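Local coordinates for catechol 1,2-dioxygenase (Burkholderia vietnamiensis, PDB 5TD3), which probably catalyses the intradiol cleavage of catechol by molecular oxygen to give cis,cis-muconate, at residues G118-A123 / S176-T181; A125-G130 / A192-A197. All blocks are in the same frame, centred on the assembly; numbering follows the deposited sequence.

Contact 1: residues G118-A123 / S176-T181; sequences GPLYVA and SHFDPT
Leu120 faces Phe178 with their CA atoms 7.5 Å apart, and Val122 faces His177 at a CA separation of 7.7 Å; no hydrogen bond crosses between the segments, and side chains carry most of the contact. It joins a segment ending in the short strand 122-123 to a loop of the intradiol dioxygenase domain, a beta-sandwich, beside the metal site: Ser176 directly follows the zinc ligand Tyr175, and the side chain of Leu120 touches Tyr175. The main evidence for how the segments meet is a CH-pi contact. Leu120 CD2 stands over the centre of the Phe178 ring, 3.6 Å from its centroid and only 7° off the ring normal, with the two side chains crossing obliquely. The same ring also meets backbone, since its CE2 lies 3.6 Å from Leu120 O, while Tyr121 O lies farther off, near the ring plane.

Val122 divides its two methyls between the aromatic neighbours. CG1, anti to the backbone N (chi1 -180°), sits over the middle of the His177 imidazole, 4.0 Å from its centroid and 2° off the normal. CG2, the other branch, comes within 3.6 Å of Phe178 CE2 and within 3.9 Å of His177 CB, so this one methyl touches both successive side chains. The imidazole has a polar hold as well: its NE2 is hydrogen-bonded to the backbone N of Phe187. Arg190 supplies the link between the segments that their own backbones lack, NH1 bonding to Leu120 O and NH2 to Ser176 O. At the far end of 176-181 the chain bends in an Asx turn, in which Asp179 OD1 receives both Thr181 OG1 and, at 2.8 Å, Thr181 N.

Contact 2: residues A125-G130 / A192-A197; sequences APVRDG and AVRTGA
Arg194, Ala192 and Val127 lose the most surface where strand 127-129 runs parallel to strand 190-194, forming an edge of a mixed sheet in the beta-sandwich; the short strand axes are inclined at 34°. Ala192 is gripped through its backbone: its N donates to Pro126 O at 2.9 Å, and its O receives Arg128 N, also at 2.9 Å. The pairing continues as Arg194 N donates to Arg128 O (2.8 Å, 165° at the hydrogen) and Arg194 O accepts from Gly130 N. Ala192 thus bonds to the residues flanking its opposite number Val127, and Arg194 to those flanking Asp129, the parallel pattern.

On the face carrying Val127, Ala192 and Arg194, Val127 CG2 packs 3.8 Å from Ala192 CB. Arg194 was modelled in two conformers, so the detail of its tip is less certain than the backbone bonds. In the conformer described here, the other methyl of Val127, CG1, lies over the guanidinium centre of Arg194, 4.0 Å above the plane. Asp129 OD1 reaches the guanidinium edge in its plane and forms a weak, nearly straight salt-bridge hydrogen bond with Arg194 NE at 3.4 Å.

Overall arrangement
The centres of contacts 1 and 2 are about 21 Å apart, and their segments touch only where the sequence joins them. Along the chain the order is 118-123, 125-130, 176-181, 192-197, so the two pairings interleave. A single residue separates the first two segments; the later two are connected through the rest of the loop and the start of strand 190-194, whose Arg190 reaches back to contact 1. The contacts lie in different sheets: 122-123 pairs with 318-319, whereas 127-129 is the outermost strand, within this chain, of the mixed sheet continuing through 190-194, 163-167, 235-241 and 248-253. The domain thus passes from the surroundings of the zinc site to that sheet's edge.

Contact 1: residues G118-A123 / S176-T181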
loop_
_atom_site.group_PDB
_atom_site.type_symbol
_atom_site.label_atom_id
_atom_site.label_comp_id
_atom_site.label_asym_id
_atom_site.label_seq_id
_atom_site.Cartn_x
_atom_site.Cartn_y
_atom_site.Cartn_z
ATOM N N GLY A 118 12.841 -12.061 -6.361
ATOM C CA GLY A 118 11.846 -12.476 -5.388
ATOM C C GLY A 118 12.169 -11.893 -4.022
ATOM O O GLY A 118 13.218 -11.272 -3.817
ATOM N N PRO A 119 11.277 -12.098 -3.043
ATOM C CA PRO A 119 11.423 -11.402 -1.758
ATOM C C PRO A 119 12.044 -12.234 -0.643
ATOM O O PRO A 119 11.935 -11.859 0.530
ATOM C CB PRO A 119 9.973 -11.048 -1.406
ATOM C CG PRO A 119 9.215 -12.248 -1.922
ATOM C CD PRO A 119 9.927 -12.663 -3.215
ATOM N N LEU A 120 12.690 -13.356 -0.977
ATOM C CA LEU A 120 13.081 -14.337 0.032
ATOM C C LEU A 120 14.589 -14.539 0.144
ATOM O O LEU A 120 15.027 -15.561 0.688
ATOM C CB LEU A 120 12.402 -15.677 -0.263
ATOM C CG LEU A 120 10.866 -15.565 -0.307
ATOM C CD1 LEU A 120 10.232 -16.922 -0.534
ATOM C CD2 LEU A 120 10.365 -14.952 0.964
ATOM N N TYR A 121 15.406 -13.604 -0.335
ATOM C CA TYR A 121 16.839 -13.704 -0.056
ATOM C C TYR A 121 17.128 -13.501 1.434
ATOM O O TYR A 121 16.428 -12.766 2.135
ATOM C CB TYR A 121 17.615 -12.677 -0.874
ATOM C CG TYR A 121 19.111 -12.672 -0.610
ATOM C CD1 TYR A 121 19.927 -13.685 -1.089
ATOM C CD2 TYR A 121 19.696 -11.643 0.123
ATOM C CE1 TYR A 121 21.298 -13.660 -0.864
ATOM C CE2 TYR A 121 21.047 -11.610 0.355
ATOM C CZ TYR A 121 21.847 -12.615 -0.144
ATOM O OH TYR A 121 23.201 -12.558 0.103
ATOM N N VAL A 122 18.191 -14.155 1.919
ATOM C CA VAL A 122 18.671 -13.973 3.286
ATOM C C VAL A 122 20.183 -13.821 3.243
ATOM O O VAL A 122 20.887 -14.680 2.704
ATOM C CB VAL A 122 18.278 -15.136 4.222
ATOM C CG1 VAL A 122 18.808 -14.885 5.653
ATOM C CG2 VAL A 122 16.756 -15.352 4.198
ATOM N N ALA A 123 20.685 -12.737 3.804
ATOM C CA ALA A 123 22.122 -12.526 3.833
ATOM C C ALA A 123 22.762 -13.367 4.938
ATOM O O ALA A 123 22.127 -13.691 5.944
ATOM C CB ALA A 123 22.417 -11.035 4.024
ATOM N N SER A 176 13.828 -21.556 4.264
ATOM C CA SER A 176 14.317 -21.244 5.600
ATOM C C SER A 176 14.235 -19.735 5.850
ATOM O O SER A 176 14.342 -18.923 4.926
ATOM C CB SER A 176 15.749 -21.762 5.792
ATOM O OG SER A 176 16.652 -21.163 4.871
ATOM N N HIS A 177 13.983 -19.383 7.115
ATOM C CA HIS A 177 13.769 -18.015 7.606
ATOM C C HIS A 177 12.394 -17.466 7.231
ATOM O O HIS A 177 12.002 -16.394 7.712
ATOM C CB HIS A 177 14.855 -17.053 7.115
ATOM C CG HIS A 177 16.240 -17.515 7.443
ATOM N ND1 HIS A 177 16.913 -17.104 8.576
ATOM C CD2 HIS A 177 17.061 -18.388 6.812
ATOM C CE1 HIS A 177 18.097 -17.689 8.615
ATOM N NE2 HIS A 177 18.210 -18.474 7.557
ATOM N N PHE A 178 11.660 -18.191 6.395
ATOM C CA PHE A 178 10.296 -17.835 6.002
ATOM C C PHE A 178 9.367 -19.036 6.117
ATOM O O PHE A 178 8.342 -19.114 5.428
ATOM C CB PHE A 178 10.264 -17.274 4.575
ATOM C CG PHE A 178 11.126 -16.059 4.379
ATOM C CD1 PHE A 178 10.633 -14.795 4.666
ATOM C CD2 PHE A 178 12.424 -16.173 3.893
ATOM C CE1 PHE A 178 11.391 -13.673 4.472
ATOM C CE2 PHE A 178 13.211 -15.044 3.702
ATOM C CZ PHE A 178 12.700 -13.788 3.993
ATOM N N ASP A 179 9.704 -19.990 6.980
ATOM C CA ASP A 179 8.938 -21.223 7.033
ATOM C C ASP A 179 7.959 -21.104 8.188
ATOM O O ASP A 179 8.390 -21.064 9.353
ATOM C CB ASP A 179 9.856 -22.444 7.206
ATOM C CG ASP A 179 9.104 -23.766 7.194
ATOM O OD1 ASP A 179 7.946 -23.812 7.662
ATOM O OD2 ASP A 179 9.684 -24.787 6.751
ATOM N N PRO A 180 6.651 -21.020 7.928
ATOM C CA PRO A 180 5.711 -20.761 9.021
ATOM C C PRO A 180 5.576 -21.925 9.983
ATOM O O PRO A 180 5.055 -21.723 11.084
ATOM C CB PRO A 180 4.390 -20.473 8.289
ATOM C CG PRO A 180 4.493 -21.241 7.024
ATOM C CD PRO A 180 5.972 -21.210 6.639
ATOM N N THR A 181 6.034 -23.130 9.610
ATOM C CA THR A 181 6.012 -24.257 10.535
ATOM C C THR A 181 7.215 -24.277 11.471
ATOM O O THR A 181 7.222 -25.069 12.418
ATOM C CB THR A 181 5.966 -25.591 9.786
ATOM O OG1 THR A 181 7.227 -25.826 9.159
ATOM C CG2 THR A 181 4.857 -25.594 8.707
#

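Contact 2: residues A125-G130 / A192-A197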
loop_
_atom_site.group_PDB
_atom_site.type_symbol
_atom_site.label_atom_id
_atom_site.label_comp_id
_atom_site.label_asym_id
_atom_site.label_seq_id
_atom_site.Cartn_x
_atom_site.Cartn_y
_atom_site.Cartn_z
ATOM N N ALA A 125 24.682 -16.511 4.476
ATOM C CA ALA A 125 24.773 -17.955 4.296
ATOM C C ALA A 125 26.227 -18.428 4.216
ATOM O O ALA A 125 27.123 -17.650 3.886
ATOM C CB ALA A 125 24.018 -18.374 3.041
ATOM N N PRO A 126 26.488 -19.699 4.545
ATOM C CA PRO A 126 27.874 -20.188 4.537
ATOM C C PRO A 126 28.475 -20.203 3.145
ATOM O O PRO A 126 27.815 -20.556 2.161
ATOM C CB PRO A 126 27.761 -21.604 5.110
ATOM C CG PRO A 126 26.328 -22.014 4.839
ATOM C CD PRO A 126 25.531 -20.745 4.958
ATOM N N VAL A 127 29.719 -19.732 3.076
ATOM C CA VAL A 127 30.523 -19.667 1.859
ATOM C C VAL A 127 31.586 -20.758 1.924
ATOM O O VAL A 127 32.274 -20.891 2.942
ATOM C CB VAL A 127 31.180 -18.287 1.703
ATOM C CG1 VAL A 127 32.020 -18.234 0.433
ATOM C CG2 VAL A 127 30.134 -17.197 1.697
ATOM N N ARG A 128 31.696 -21.559 0.866
ATOM C CA ARG A 128 32.735 -22.579 0.730
ATOM C C ARG A 128 33.482 -22.386 -0.585
ATOM O O ARG A 128 32.998 -21.720 -1.499
ATOM C CB ARG A 128 32.177 -24.011 0.808
ATOM C CG ARG A 128 31.324 -24.311 2.033
ATOM C CD ARG A 128 30.744 -25.721 1.973
ATOM N NE ARG A 128 30.228 -26.191 3.255
ATOM C CZ ARG A 128 29.026 -25.897 3.748
ATOM N NH1 ARG A 128 28.182 -25.128 3.067
ATOM N NH2 ARG A 128 28.655 -26.384 4.931
ATOM N N ASP A 129 34.692 -22.948 -0.672
ATOM C CA ASP A 129 35.402 -22.983 -1.948
ATOM C C ASP A 129 34.923 -24.140 -2.820
ATOM O O ASP A 129 34.925 -25.298 -2.387
ATOM C CB ASP A 129 36.917 -23.122 -1.746
ATOM C CG ASP A 129 37.575 -21.847 -1.274
ATOM O OD1 ASP A 129 36.980 -20.765 -1.396
ATOM O OD2 ASP A 129 38.729 -21.932 -0.805
ATOM N N GLY A 130 34.539 -23.829 -4.055
ATOM C CA GLY A 130 34.292 -24.877 -5.055
ATOM C C GLY A 130 33.029 -25.720 -4.994
ATOM O O GLY A 130 32.342 -25.881 -6.008
ATOM N N ALA A 192 26.727 -20.506 -0.510
ATOM C CA ALA A 192 27.514 -19.815 -1.523
ATOM C C ALA A 192 28.799 -20.585 -1.776
ATOM O O ALA A 192 29.391 -21.143 -0.846
ATOM C CB ALA A 192 27.841 -18.371 -1.112
ATOM N N VAL A 193 29.181 -20.660 -3.049
ATOM C CA VAL A 193 30.429 -21.268 -3.493
ATOM C C VAL A 193 31.309 -20.203 -4.143
ATOM O O VAL A 193 30.824 -19.398 -4.952
ATOM C CB VAL A 193 30.168 -22.422 -4.477
ATOM C CG1 VAL A 193 31.449 -22.811 -5.191
ATOM C CG2 VAL A 193 29.589 -23.617 -3.744
ATOM N N ARG A 194 32.595 -20.196 -3.783
ATOM C CA ARG A 194 33.599 -19.360 -4.432
ATOM C C ARG A 194 34.324 -20.200 -5.478
ATOM O O ARG A 194 34.897 -21.242 -5.149
ATOM C CB ARG A 194 34.594 -18.802 -3.414
ATOM C CG ARG A 194 34.657 -17.282 -3.356
ATOM C CD ARG A 194 35.889 -16.812 -2.591
ATOM N NE ARG A 194 36.012 -17.462 -1.290
ATOM C CZ ARG A 194 35.771 -16.872 -0.123
ATOM N NH1 ARG A 194 35.391 -15.604 -0.078
ATOM N NH2 ARG A 194 35.917 -17.554 1.004
ATOM N N THR A 195 34.298 -19.752 -6.729
ATOM C CA THR A 195 34.921 -20.530 -7.785
ATOM C C THR A 195 36.437 -20.496 -7.651
ATOM O O THR A 195 37.028 -19.500 -7.221
ATOM C CB THR A 195 34.511 -20.010 -9.163
ATOM O OG1 THR A 195 34.999 -18.670 -9.331
ATOM C CG2 THR A 195 32.999 -20.037 -9.311
ATOM N N GLY A 196 37.064 -21.599 -8.024
ATOM C CA GLY A 196 38.507 -21.668 -8.116
ATOM C C GLY A 196 38.996 -21.198 -9.468
ATOM O O GLY A 196 38.285 -20.524 -10.220
ATOM N N ALA A 197 40.232 -21.582 -9.789
ATOM C CA ALA A 197 40.852 -21.101 -11.017
ATOM C C ALA A 197 40.109 -21.581 -12.255
ATOM O O ALA A 197 40.123 -20.901 -13.292
ATOM C CB ALA A 197 42.317 -21.537 -11.067
HETATM O O HOH W 1 28.335 -23.010 1.116
HETATM O O HOH W 2 35.284 -19.804 0.439
#